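PDB 6WYN: possible hydrolase from Mycobacterium tuberculosis, which hydrolyses carboxylic esters, preferring short, straight-chain alkyl esters, and is likely involved in ester and lipid metabolism. Local coordinates for residues S81-Q93 / L144-G157. Sequence-based numbering, arbitrary orientation.
Sequences SAPRVIFLHGGGQ and LAPGAEFVVGMSLG
I86 has the most surface buried here: its CG1 lies 3.8 Å from A148 CB, and the same branch also meets A145 CB, so both alanines of the turn 145-148 pack on one isoleucine. With CG1 turned beside the backbone N, CD1 also reaches V151 CG2. Backbone bonds fix the register: I86 N donates to F150 O, and V152 N to I86 O at 2.8 Å with an N-H...O angle of 167°. Two further rungs, L88 N to V152 O and M154 N to L88 O, complete a ladder between strands that run nearly parallel. These are neighbouring central strands of the alpha/beta-hydrolase sheet, and 150-154 runs into the nucleophile elbow G153-x-S155-x-G157, whose S155, the assigned nucleophile, has phi/psi 46/-121° and an OG hydrogen-bonded to H310 NE2. L88, on the same sheet face as I86 and V151, packs CD1 3.6 Å from G157 O at the start of helix 156-167. On the other sheet face, V152 CB sits 3.6 Å from F87 CD2, while V152 CG2 touches V85 CG1. Beyond the ladder, Q93 OE1 accepts from G90 N (2.8 Å). Q93 and M154 cross nearly at right angles, OE1 3.4 Å from SD.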
loop_
_atom_site.group_PDB
_atom_site.type_symbol
_atom_site.label_atom_id
_atom_site.label_comp_id
_atom_site.label_asym_id
_atom_site.label_seq_id
_atom_site.Cartn_x
_atom_site.Cartn_y
_atom_site.Cartn_z
ATOM N N SER A 81 -17.099 9.832 7.419
ATOM C CA SER A 81 -16.190 10.963 7.105
ATOM C C SER A 81 -15.136 11.231 8.197
ATOM O O SER A 81 -14.422 12.237 7.964
ATOM C CB SER A 81 -16.981 12.205 6.831
ATOM O OG SER A 81 -17.636 12.594 8.021
ATOM N N ALA A 82 -14.972 10.391 9.265
ATOM C CA ALA A 82 -13.974 10.596 10.363
ATOM C C ALA A 82 -12.994 9.415 10.493
ATOM O O ALA A 82 -13.028 8.600 11.410
ATOM C CB ALA A 82 -14.728 10.834 11.629
ATOM N N PRO A 83 -12.088 9.231 9.534
ATOM C CA PRO A 83 -11.195 8.065 9.563
ATOM C C PRO A 83 -10.309 8.016 10.814
ATOM O O PRO A 83 -9.776 9.036 11.171
ATOM C CB PRO A 83 -10.299 8.266 8.336
ATOM C CG PRO A 83 -11.029 9.233 7.450
ATOM C CD PRO A 83 -11.978 10.039 8.312
ATOM N N ARG A 84 -10.146 6.837 11.416
ATOM C CA ARG A 84 -9.187 6.593 12.523
ATOM C C ARG A 84 -7.812 6.173 11.967
ATOM O O ARG A 84 -6.806 6.462 12.622
ATOM C CB ARG A 84 -9.659 5.447 13.426
ATOM C CG ARG A 84 -10.689 5.763 14.501
ATOM C CD ARG A 84 -10.754 4.634 15.544
ATOM N NE ARG A 84 -9.648 4.688 16.502
ATOM C CZ ARG A 84 -9.363 3.774 17.438
ATOM N NH1 ARG A 84 -10.093 2.678 17.563
ATOM N NH2 ARG A 84 -8.322 3.960 18.237
ATOM N N VAL A 85 -7.757 5.490 10.813
ATOM C CA VAL A 85 -6.498 4.917 10.284
ATOM C C VAL A 85 -6.358 5.302 8.826
ATOM O O VAL A 85 -7.342 5.212 8.090
ATOM C CB VAL A 85 -6.504 3.389 10.413
ATOM C CG1 VAL A 85 -5.150 2.811 10.056
ATOM C CG2 VAL A 85 -6.935 2.970 11.823
ATOM N N ILE A 86 -5.163 5.661 8.449
ATOM C CA ILE A 86 -4.770 5.832 7.032
ATOM C C ILE A 86 -3.944 4.635 6.590
ATOM O O ILE A 86 -2.999 4.292 7.302
ATOM C CB ILE A 86 -3.993 7.144 6.891
ATOM C CG1 ILE A 86 -4.797 8.344 7.393
ATOM C CG2 ILE A 86 -3.567 7.305 5.455
ATOM C CD1 ILE A 86 -3.920 9.552 7.715
ATOM N N PHE A 87 -4.248 4.074 5.426
ATOM C CA PHE A 87 -3.518 2.941 4.833
ATOM C C PHE A 87 -2.897 3.408 3.519
ATOM O O PHE A 87 -3.637 4.029 2.714
ATOM C CB PHE A 87 -4.472 1.775 4.595
ATOM C CG PHE A 87 -4.987 1.093 5.829
ATOM C CD1 PHE A 87 -6.155 1.504 6.436
ATOM C CD2 PHE A 87 -4.319 -0.012 6.347
ATOM C CE1 PHE A 87 -6.657 0.850 7.559
ATOM C CE2 PHE A 87 -4.788 -0.637 7.491
ATOM C CZ PHE A 87 -5.960 -0.225 8.080
ATOM N N LEU A 88 -1.620 3.101 3.318
ATOM C CA LEU A 88 -0.867 3.414 2.082
ATOM C C LEU A 88 -0.328 2.113 1.507
ATOM O O LEU A 88 0.515 1.489 2.159
ATOM C CB LEU A 88 0.240 4.409 2.402
ATOM C CG LEU A 88 -0.225 5.666 3.151
ATOM C CD1 LEU A 88 0.925 6.615 3.379
ATOM C CD2 LEU A 88 -1.269 6.432 2.334
ATOM N N HIS A 89 -0.792 1.746 0.322
ATOM C CA HIS A 89 -0.363 0.527 -0.402
ATOM C C HIS A 89 1.082 0.584 -0.931
ATOM O O HIS A 89 1.794 1.620 -0.841
ATOM C CB HIS A 89 -1.334 0.318 -1.565
ATOM C CG HIS A 89 -1.262 1.395 -2.591
ATOM N ND1 HIS A 89 -0.268 1.417 -3.558
ATOM C CD2 HIS A 89 -2.089 2.448 -2.841
ATOM C CE1 HIS A 89 -0.484 2.473 -4.344
ATOM N NE2 HIS A 89 -1.600 3.086 -3.945
ATOM N N GLY A 90 1.505 -0.520 -1.530
ATOM C CA GLY A 90 2.865 -0.636 -2.088
ATOM C C GLY A 90 2.952 -0.218 -3.551
ATOM O O GLY A 90 1.913 0.009 -4.240
ATOM N N GLY A 91 4.183 -0.166 -4.065
ATOM C CA GLY A 91 4.406 -0.124 -5.530
ATOM C C GLY A 91 3.577 -1.147 -6.271
ATOM O O GLY A 91 3.552 -2.359 -5.871
ATOM N N GLY A 92 2.967 -0.728 -7.385
ATOM C CA GLY A 92 2.197 -1.623 -8.262
ATOM C C GLY A 92 0.868 -2.040 -7.665
ATOM O O GLY A 92 0.266 -2.995 -8.194
ATOM N N GLN A 93 0.454 -1.444 -6.540
ATOM C CA GLN A 93 -0.834 -1.794 -5.871
ATOM C C GLN A 93 -1.840 -0.636 -6.035
ATOM O O GLN A 93 -1.527 0.334 -6.712
ATOM C CB GLN A 93 -0.585 -2.126 -4.402
ATOM C CG GLN A 93 0.327 -3.340 -4.198
ATOM C CD GLN A 93 0.352 -3.784 -2.757
ATOM O OE1 GLN A 93 0.228 -2.973 -1.816
ATOM N NE2 GLN A 93 0.626 -5.069 -2.607
ATOM N N LEU A 144 -8.947 15.273 4.459
ATOM C CA LEU A 144 -9.822 14.072 4.492
ATOM C C LEU A 144 -9.620 13.187 5.752
ATOM O O LEU A 144 -10.523 12.368 6.048
ATOM C CB LEU A 144 -9.580 13.288 3.200
ATOM C CG LEU A 144 -9.996 14.001 1.914
ATOM C CD1 LEU A 144 -9.555 13.225 0.690
ATOM C CD2 LEU A 144 -11.514 14.203 1.887
ATOM N N ALA A 145 -8.507 13.279 6.484
ATOM C CA ALA A 145 -8.237 12.380 7.628
ATOM C C ALA A 145 -7.451 13.111 8.713
ATOM O O ALA A 145 -6.421 12.623 9.165
ATOM C CB ALA A 145 -7.495 11.156 7.140
ATOM N N PRO A 146 -7.893 14.315 9.139
ATOM C CA PRO A 146 -7.159 15.082 10.140
ATOM C C PRO A 146 -7.092 14.405 11.523
ATOM O O PRO A 146 -6.161 14.645 12.265
ATOM C CB PRO A 146 -7.963 16.400 10.218
ATOM C CG PRO A 146 -9.352 16.034 9.756
ATOM C CD PRO A 146 -9.103 15.013 8.664
ATOM N N GLY A 147 -8.055 13.564 11.877
ATOM C CA GLY A 147 -8.027 12.956 13.223
ATOM C C GLY A 147 -7.498 11.531 13.232
ATOM O O GLY A 147 -7.718 10.869 14.210
ATOM N N ALA A 148 -6.936 11.012 12.143
ATOM C CA ALA A 148 -6.372 9.643 12.145
ATOM C C ALA A 148 -4.958 9.713 12.739
ATOM O O ALA A 148 -4.027 10.143 12.031
ATOM C CB ALA A 148 -6.380 9.040 10.757
ATOM N N GLU A 149 -4.802 9.288 13.985
ATOM C CA GLU A 149 -3.473 9.108 14.632
ATOM C C GLU A 149 -2.609 8.081 13.866
ATOM O O GLU A 149 -1.441 8.440 13.615
ATOM C CB GLU A 149 -3.651 8.682 16.089
ATOM C CG GLU A 149 -4.085 9.825 16.996
ATOM C CD GLU A 149 -4.988 9.439 18.161
ATOM O OE1 GLU A 149 -5.610 8.338 18.113
ATOM O OE2 GLU A 149 -5.089 10.250 19.111
ATOM N N PHE A 150 -3.155 6.910 13.465
ATOM C CA PHE A 150 -2.400 5.717 12.982
ATOM C C PHE A 150 -2.268 5.706 11.456
ATOM O O PHE A 150 -3.260 5.834 10.736
ATOM C CB PHE A 150 -3.068 4.415 13.461
ATOM C CG PHE A 150 -3.516 4.488 14.898
ATOM C CD1 PHE A 150 -4.718 5.104 15.242
ATOM C CD2 PHE A 150 -2.677 4.079 15.924
ATOM C CE1 PHE A 150 -5.108 5.242 16.568
ATOM C CE2 PHE A 150 -3.066 4.208 17.256
ATOM C CZ PHE A 150 -4.279 4.782 17.577
ATOM N N VAL A 151 -1.056 5.471 10.964
ATOM C CA VAL A 151 -0.778 5.253 9.529
ATOM C C VAL A 151 -0.128 3.894 9.353
ATOM O O VAL A 151 0.900 3.637 9.968
ATOM C CB VAL A 151 0.078 6.375 8.940
ATOM C CG1 VAL A 151 0.274 6.222 7.448
ATOM C CG2 VAL A 151 -0.557 7.710 9.278
ATOM N N VAL A 152 -0.738 3.088 8.507
ATOM C CA VAL A 152 -0.229 1.779 8.081
ATOM C C VAL A 152 0.206 1.930 6.643
ATOM O O VAL A 152 -0.657 2.275 5.830
ATOM C CB VAL A 152 -1.315 0.722 8.211
ATOM C CG1 VAL A 152 -0.818 -0.642 7.776
ATOM C CG2 VAL A 152 -1.886 0.720 9.613
ATOM N N GLY A 153 1.463 1.603 6.358
ATOM C CA GLY A 153 2.008 1.687 5.007
ATOM C C GLY A 153 2.754 0.442 4.643
ATOM O O GLY A 153 3.676 0.035 5.413
ATOM N N MET A 154 2.487 -0.088 3.466
ATOM C CA MET A 154 3.254 -1.254 2.960
ATOM C C MET A 154 4.293 -0.801 1.913
ATOM O O MET A 154 3.954 -0.039 0.972
ATOM C CB MET A 154 2.299 -2.278 2.353
ATOM C CG MET A 154 2.996 -3.524 1.914
ATOM S SD MET A 154 2.976 -3.558 0.122
ATOM C CE MET A 154 3.898 -5.051 -0.237
ATOM N N SER A 155 5.520 -1.304 2.009
ATOM C CA SER A 155 6.606 -1.029 1.006
ATOM C C SER A 155 6.693 0.490 0.640
ATOM O O SER A 155 6.970 1.288 1.517
ATOM C CB SER A 155 6.484 -1.939 -0.178
ATOM O OG SER A 155 7.773 -2.102 -0.784
ATOM N N LEU A 156 6.531 0.913 -0.604
ATOM C CA LEU A 156 6.566 2.364 -0.956
ATOM C C LEU A 156 5.655 3.189 -0.033
ATOM O O LEU A 156 6.044 4.269 0.407
ATOM C CB LEU A 156 6.107 2.481 -2.407
ATOM C CG LEU A 156 6.093 3.885 -3.010
ATOM C CD1 LEU A 156 7.476 4.560 -2.922
ATOM C CD2 LEU A 156 5.649 3.784 -4.465
ATOM N N GLY A 157 4.465 2.672 0.262
ATOM C CA GLY A 157 3.537 3.273 1.220
ATOM C C GLY A 157 4.115 3.477 2.588
ATOM O O GLY A 157 3.798 4.506 3.205
HETATM O O HOH W 1 -13.108 12.793 5.544
HETATM O O HOH W 2 -10.049 12.061 10.412
#